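Long-range contacts in probable FAD-dependent oxidoreductase PA4991 (Pseudomonas aeruginosa PAO1, PDB 5EZ7), which binds one FAD per subunit and probably works as an FAD-dependent oxidoreductase of the DAO family, although its physiological substrate is unknown: residues R92-L97 with L160-A165; E99-W104 with E152-V157. All coordinates share one frame; numbering follows the deposited sequence.

Contact 1: R92-L97 with L160-A165; sequences RGVRLL and LIRRLA
Val94, in the loop that leads into strand 96-98, meets Leu160 in the first turn of helix 157-168, with the two CA atoms 5.9 Å apart, the nearest backbone approach between the segments. The two methyl groups of Val94 divide the work. CG1, anti to the backbone N (chi1 176°), reaches the helix backbone itself, lying 3.9 Å from Leu160 CA; the Leu160 side chain adds only its CB, 4.2 Å from the same methyl. CG2 packs against the aliphatic root of Arg163, at 3.7 Å from Arg163 CB and just as near to CG, the two side chains crossing at a slant. Beyond that root the Arg163 chain bends at chi2 (48°), and its NE donates to the backbone oxygen of Asp90, which ties the helix to the chain just ahead of the loop.

The chain of Arg162, one residue before Arg163, is bent at chi3, and NH2 ends 3.9 Å from Gly93 O, too far for a bond. Arg163 CB sits over one face of its guanidinium, offset toward the rim, while NE and NH1 form salt bridges with Asp159 and Glu166 of the same helix. Asp159 also accepts the amide of Arg95, a second tie between loop and helix. The Leu160 side chain also touches Ile17 of helix 17-28, the helix that follows the first strand of the dinucleotide-binding fold. Across the two segments the contact is thus van der Waals in character, a valine set on the helix backbone and arginine methylenes, while the arginine head groups find their charged or polar partners elsewhere.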
# COMPACT_ATOMS: atom_id res chain seq x y z
N ARG A 92 -5.74 15.57 6.16
CA ARG A 92 -5.16 16.43 7.18
C ARG A 92 -5.08 15.70 8.53
O ARG A 92 -6.03 15.01 8.92
CB ARG A 92 -5.93 17.72 7.33
CG ARG A 92 -5.55 18.74 6.26
CD ARG A 92 -6.48 19.93 6.26
NE ARG A 92 -7.87 19.49 6.20
CZ ARG A 92 -8.91 20.30 6.04
NH1 ARG A 92 -10.13 19.77 6.00
NH2 ARG A 92 -8.77 21.61 5.87
N GLY A 93 -3.94 15.82 9.19
CA GLY A 93 -3.70 15.13 10.48
C GLY A 93 -3.34 13.64 10.40
O GLY A 93 -3.30 12.94 11.42
N VAL A 94 -3.07 13.16 9.20
CA VAL A 94 -2.44 11.86 9.05
C VAL A 94 -0.96 12.01 9.46
O VAL A 94 -0.28 12.98 9.12
CB VAL A 94 -2.61 11.32 7.61
CG1 VAL A 94 -1.85 10.01 7.42
CG2 VAL A 94 -4.10 11.13 7.31
N ARG A 95 -0.51 11.03 10.23
CA ARG A 95 0.83 10.99 10.74
C ARG A 95 1.81 10.62 9.64
O ARG A 95 1.62 9.61 8.94
CB ARG A 95 0.94 9.94 11.85
CG ARG A 95 0.72 10.41 13.29
CD ARG A 95 1.14 9.29 14.28
NE ARG A 95 2.60 9.08 14.32
CZ ARG A 95 3.27 8.23 15.13
NH1 ARG A 95 4.61 8.17 15.07
NH2 ARG A 95 2.64 7.44 16.02
N LEU A 96 2.83 11.45 9.46
CA LEU A 96 4.03 11.06 8.77
C LEU A 96 5.03 10.49 9.77
O LEU A 96 5.24 11.06 10.84
CB LEU A 96 4.69 12.27 8.14
CG LEU A 96 3.98 13.00 7.02
CD1 LEU A 96 4.96 14.04 6.43
CD2 LEU A 96 3.49 11.98 5.99
N LEU A 97 5.65 9.39 9.42
CA LEU A 97 6.76 8.92 10.20
C LEU A 97 7.97 9.85 9.98
O LEU A 97 8.66 10.19 10.93
CB LEU A 97 7.06 7.43 9.91
CG LEU A 97 5.98 6.44 10.39
CD1 LEU A 97 6.34 5.00 10.03
CD2 LEU A 97 5.71 6.54 11.89
N LEU A 160 -2.89 6.18 7.98
CA LEU A 160 -3.40 6.53 6.65
C LEU A 160 -4.70 5.81 6.32
O LEU A 160 -5.69 6.39 5.80
CB LEU A 160 -2.36 6.21 5.60
CG LEU A 160 -2.81 6.31 4.14
CD1 LEU A 160 -3.31 7.72 3.75
CD2 LEU A 160 -1.66 5.86 3.28
N ILE A 161 -4.67 4.52 6.63
CA ILE A 161 -5.80 3.61 6.43
C ILE A 161 -6.97 3.94 7.27
O ILE A 161 -8.09 3.85 6.77
CB ILE A 161 -5.34 2.16 6.69
CG1 ILE A 161 -4.64 1.70 5.44
CG2 ILE A 161 -6.48 1.20 6.97
CD1 ILE A 161 -3.49 0.85 5.80
N ARG A 162 -6.71 4.30 8.53
CA ARG A 162 -7.75 4.78 9.46
C ARG A 162 -8.51 5.99 8.85
O ARG A 162 -9.71 6.01 8.81
CB ARG A 162 -7.16 5.13 10.85
CG ARG A 162 -8.05 6.10 11.67
CD ARG A 162 -7.33 7.02 12.64
NE ARG A 162 -6.36 7.92 12.02
CZ ARG A 162 -6.60 9.13 11.50
NH1 ARG A 162 -7.85 9.66 11.48
NH2 ARG A 162 -5.57 9.81 10.98
N ARG A 163 -7.77 6.97 8.36
CA ARG A 163 -8.37 8.16 7.71
C ARG A 163 -9.15 7.86 6.43
O ARG A 163 -10.24 8.37 6.21
CB ARG A 163 -7.27 9.18 7.39
CG ARG A 163 -7.77 10.53 6.86
CD ARG A 163 -8.91 11.12 7.69
NE ARG A 163 -9.38 12.37 7.10
CZ ARG A 163 -10.50 13.02 7.43
NH1 ARG A 163 -11.34 12.55 8.36
NH2 ARG A 163 -10.80 14.17 6.81
N LEU A 164 -8.60 7.00 5.57
CA LEU A 164 -9.32 6.60 4.38
C LEU A 164 -10.58 5.83 4.73
O LEU A 164 -11.56 5.91 4.00
CB LEU A 164 -8.47 5.79 3.43
CG LEU A 164 -7.27 6.51 2.83
CD1 LEU A 164 -6.35 5.51 2.16
CD2 LEU A 164 -7.66 7.53 1.79
N ALA A 165 -10.56 5.10 5.84
CA ALA A 165 -11.76 4.42 6.30
C ALA A 165 -12.77 5.41 6.83
O ALA A 165 -13.94 5.22 6.61
CB ALA A 165 -11.43 3.39 7.35

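Contact 2: E99-W104 with E152-V157; sequences EAHYLW and EIVFDV
His101 and Glu152 make a buried junction between two sheets, joined by one backbone hydrogen bond and by side chains that run alongside each other. The first segment leaves strand 96-98 and enters strand 102-105, while the second runs through strand 153-155; their touching parts point 108° apart, so the chains meet at a steep angle instead of pairing as a ladder. His101 N donates to Glu152 O at 3.2 Å, a bent bond whose donor stands well above the carbonyl plane. The same oxygen receives a CA-H...O contact from Ala100 CA at 3.3 Å, so the carbonyl is met by two neighbouring residues.

Strand 102-105 belongs to the large mixed sheet, whereas strand 153-155 is the middle strand of a small antiparallel sheet between 52-53 and 96-98. In this DAO-family oxidoreductase the small sheet borders the cofactor: Ile52, an FAD-binding residue, touches both His101 and Glu152.

The His101 ring, with CG anti to the backbone N (chi1 -177°), lies beside the Glu152 side chain, and both point the same way. Ring and carboxylate planes are only 23° apart, with His101 CD2 3.8 Å from Glu152 OE2. That oxygen is buried and has no polar partner in the model, while OE1 accepts the amide of Gly55; His101 NE2 remains 4.8 Å from Glu152 OE2. Val154 CG2 adds to the packing, 4.1 Å from both His101 CB and ND1. Beyond the two segments, the imidazole of His101 stacks edge-to-face with His245 of strand 244-246.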
# COMPACT_ATOMS: atom_id res chain seq x y z
N GLU A 99 9.41 13.28 7.38
CA GLU A 99 9.16 14.30 6.37
C GLU A 99 10.01 14.07 5.13
O GLU A 99 9.83 14.77 4.14
CB GLU A 99 9.51 15.67 6.95
CG GLU A 99 8.69 16.05 8.18
CD GLU A 99 7.70 17.15 7.89
OE1 GLU A 99 7.01 17.07 6.85
OE2 GLU A 99 7.62 18.11 8.69
N ALA A 100 10.97 13.15 5.22
CA ALA A 100 11.92 12.89 4.18
C ALA A 100 12.40 11.45 4.30
O ALA A 100 12.49 10.89 5.40
CB ALA A 100 13.09 13.84 4.31
N HIS A 101 12.66 10.86 3.15
CA HIS A 101 13.35 9.59 3.05
C HIS A 101 14.70 9.95 2.45
O HIS A 101 14.80 10.93 1.73
CB HIS A 101 12.58 8.65 2.15
CG HIS A 101 13.19 7.30 2.04
ND1 HIS A 101 13.03 6.33 3.01
CD2 HIS A 101 13.99 6.76 1.09
CE1 HIS A 101 13.70 5.25 2.66
NE2 HIS A 101 14.27 5.47 1.50
N TYR A 102 15.74 9.20 2.78
CA TYR A 102 17.15 9.56 2.42
C TYR A 102 17.83 8.48 1.58
O TYR A 102 17.41 7.31 1.59
CB TYR A 102 17.98 9.81 3.68
CG TYR A 102 17.54 11.03 4.47
CD1 TYR A 102 16.37 11.02 5.22
CD2 TYR A 102 18.31 12.19 4.47
CE1 TYR A 102 15.97 12.14 5.94
CE2 TYR A 102 17.93 13.31 5.20
CZ TYR A 102 16.76 13.28 5.94
OH TYR A 102 16.39 14.39 6.66
N LEU A 103 18.85 8.90 0.81
CA LEU A 103 19.82 7.98 0.19
C LEU A 103 21.06 8.06 1.03
O LEU A 103 21.38 9.12 1.57
CB LEU A 103 20.19 8.33 -1.26
CG LEU A 103 19.10 8.56 -2.29
CD1 LEU A 103 19.70 8.91 -3.65
CD2 LEU A 103 18.16 7.35 -2.40
N TRP A 104 21.77 6.96 1.07
CA TRP A 104 22.85 6.74 2.02
C TRP A 104 23.96 5.97 1.30
O TRP A 104 23.77 4.82 0.91
CB TRP A 104 22.24 6.01 3.21
CG TRP A 104 23.12 5.41 4.20
CD1 TRP A 104 24.42 5.75 4.51
CD2 TRP A 104 22.74 4.37 5.10
NE1 TRP A 104 24.86 4.94 5.53
CE2 TRP A 104 23.84 4.10 5.92
CE3 TRP A 104 21.58 3.61 5.26
CZ2 TRP A 104 23.81 3.12 6.88
CZ3 TRP A 104 21.55 2.63 6.23
CH2 TRP A 104 22.66 2.39 7.03
N GLU A 152 10.73 12.59 -1.31
CA GLU A 152 9.94 11.44 -0.89
C GLU A 152 9.56 11.53 0.60
O GLU A 152 10.26 12.11 1.39
CB GLU A 152 10.71 10.15 -1.18
CG GLU A 152 11.06 9.91 -2.66
CD GLU A 152 11.70 8.53 -2.92
OE1 GLU A 152 11.95 8.22 -4.13
OE2 GLU A 152 11.91 7.75 -1.95
N ILE A 153 8.42 10.95 0.95
CA ILE A 153 7.79 11.11 2.26
C ILE A 153 7.59 9.73 2.80
O ILE A 153 7.40 8.79 1.99
CB ILE A 153 6.33 11.62 2.17
CG1 ILE A 153 6.14 12.74 1.18
CG2 ILE A 153 5.82 12.10 3.52
CD1 ILE A 153 4.68 12.88 0.75
N VAL A 154 7.53 9.60 4.12
CA VAL A 154 7.16 8.31 4.75
C VAL A 154 5.96 8.43 5.67
O VAL A 154 6.02 9.14 6.66
CB VAL A 154 8.31 7.70 5.55
CG1 VAL A 154 7.92 6.31 6.05
CG2 VAL A 154 9.57 7.67 4.69
N PHE A 155 4.92 7.68 5.34
CA PHE A 155 3.61 7.76 5.97
C PHE A 155 3.52 6.69 7.03
O PHE A 155 4.07 5.64 6.85
CB PHE A 155 2.47 7.52 4.94
CG PHE A 155 1.89 8.78 4.35
CD1 PHE A 155 2.58 9.50 3.41
CD2 PHE A 155 0.64 9.25 4.75
CE1 PHE A 155 2.07 10.69 2.86
CE2 PHE A 155 0.13 10.44 4.21
CZ PHE A 155 0.85 11.17 3.28
N ASP A 156 2.84 6.99 8.12
CA ASP A 156 2.36 5.96 9.07
C ASP A 156 1.13 5.33 8.42
O ASP A 156 0.03 5.92 8.43
CB ASP A 156 1.98 6.61 10.43
CG ASP A 156 1.39 5.59 11.44
OD1 ASP A 156 1.45 4.38 11.16
OD2 ASP A 156 0.89 6.00 12.53
N VAL A 157 1.31 4.15 7.84
CA VAL A 157 0.27 3.53 7.02
C VAL A 157 -0.99 3.14 7.80
O VAL A 157 -2.08 3.45 7.37
CB VAL A 157 0.78 2.34 6.17
CG1 VAL A 157 -0.35 1.73 5.36
CG2 VAL A 157 1.86 2.82 5.20

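How the contacts relate
Contacts 1 and 2 lie with their centres about 15 Å apart and share two runs of chain. Strand 96-98 leads on to strand 102-105, and strand 153-155 passes through Asp156, the N-cap, into helix 157-168. The two contacts also touch directly: Arg95 O and Asp156 N are 3.0 Å apart, a probable hydrogen bond, and Leu96 CD2 packs 3.4 Å from Ile153 CG2, between neighbouring strands of the three-stranded sheet. Both reach within about 10 Å of the FAD. Val154 of contact 2 has its side chain about 7 Å from the cofactor and Leu160 of contact 1 about 9 Å, the latter side chain about 5 Å from that of the FAD-binding Leu347.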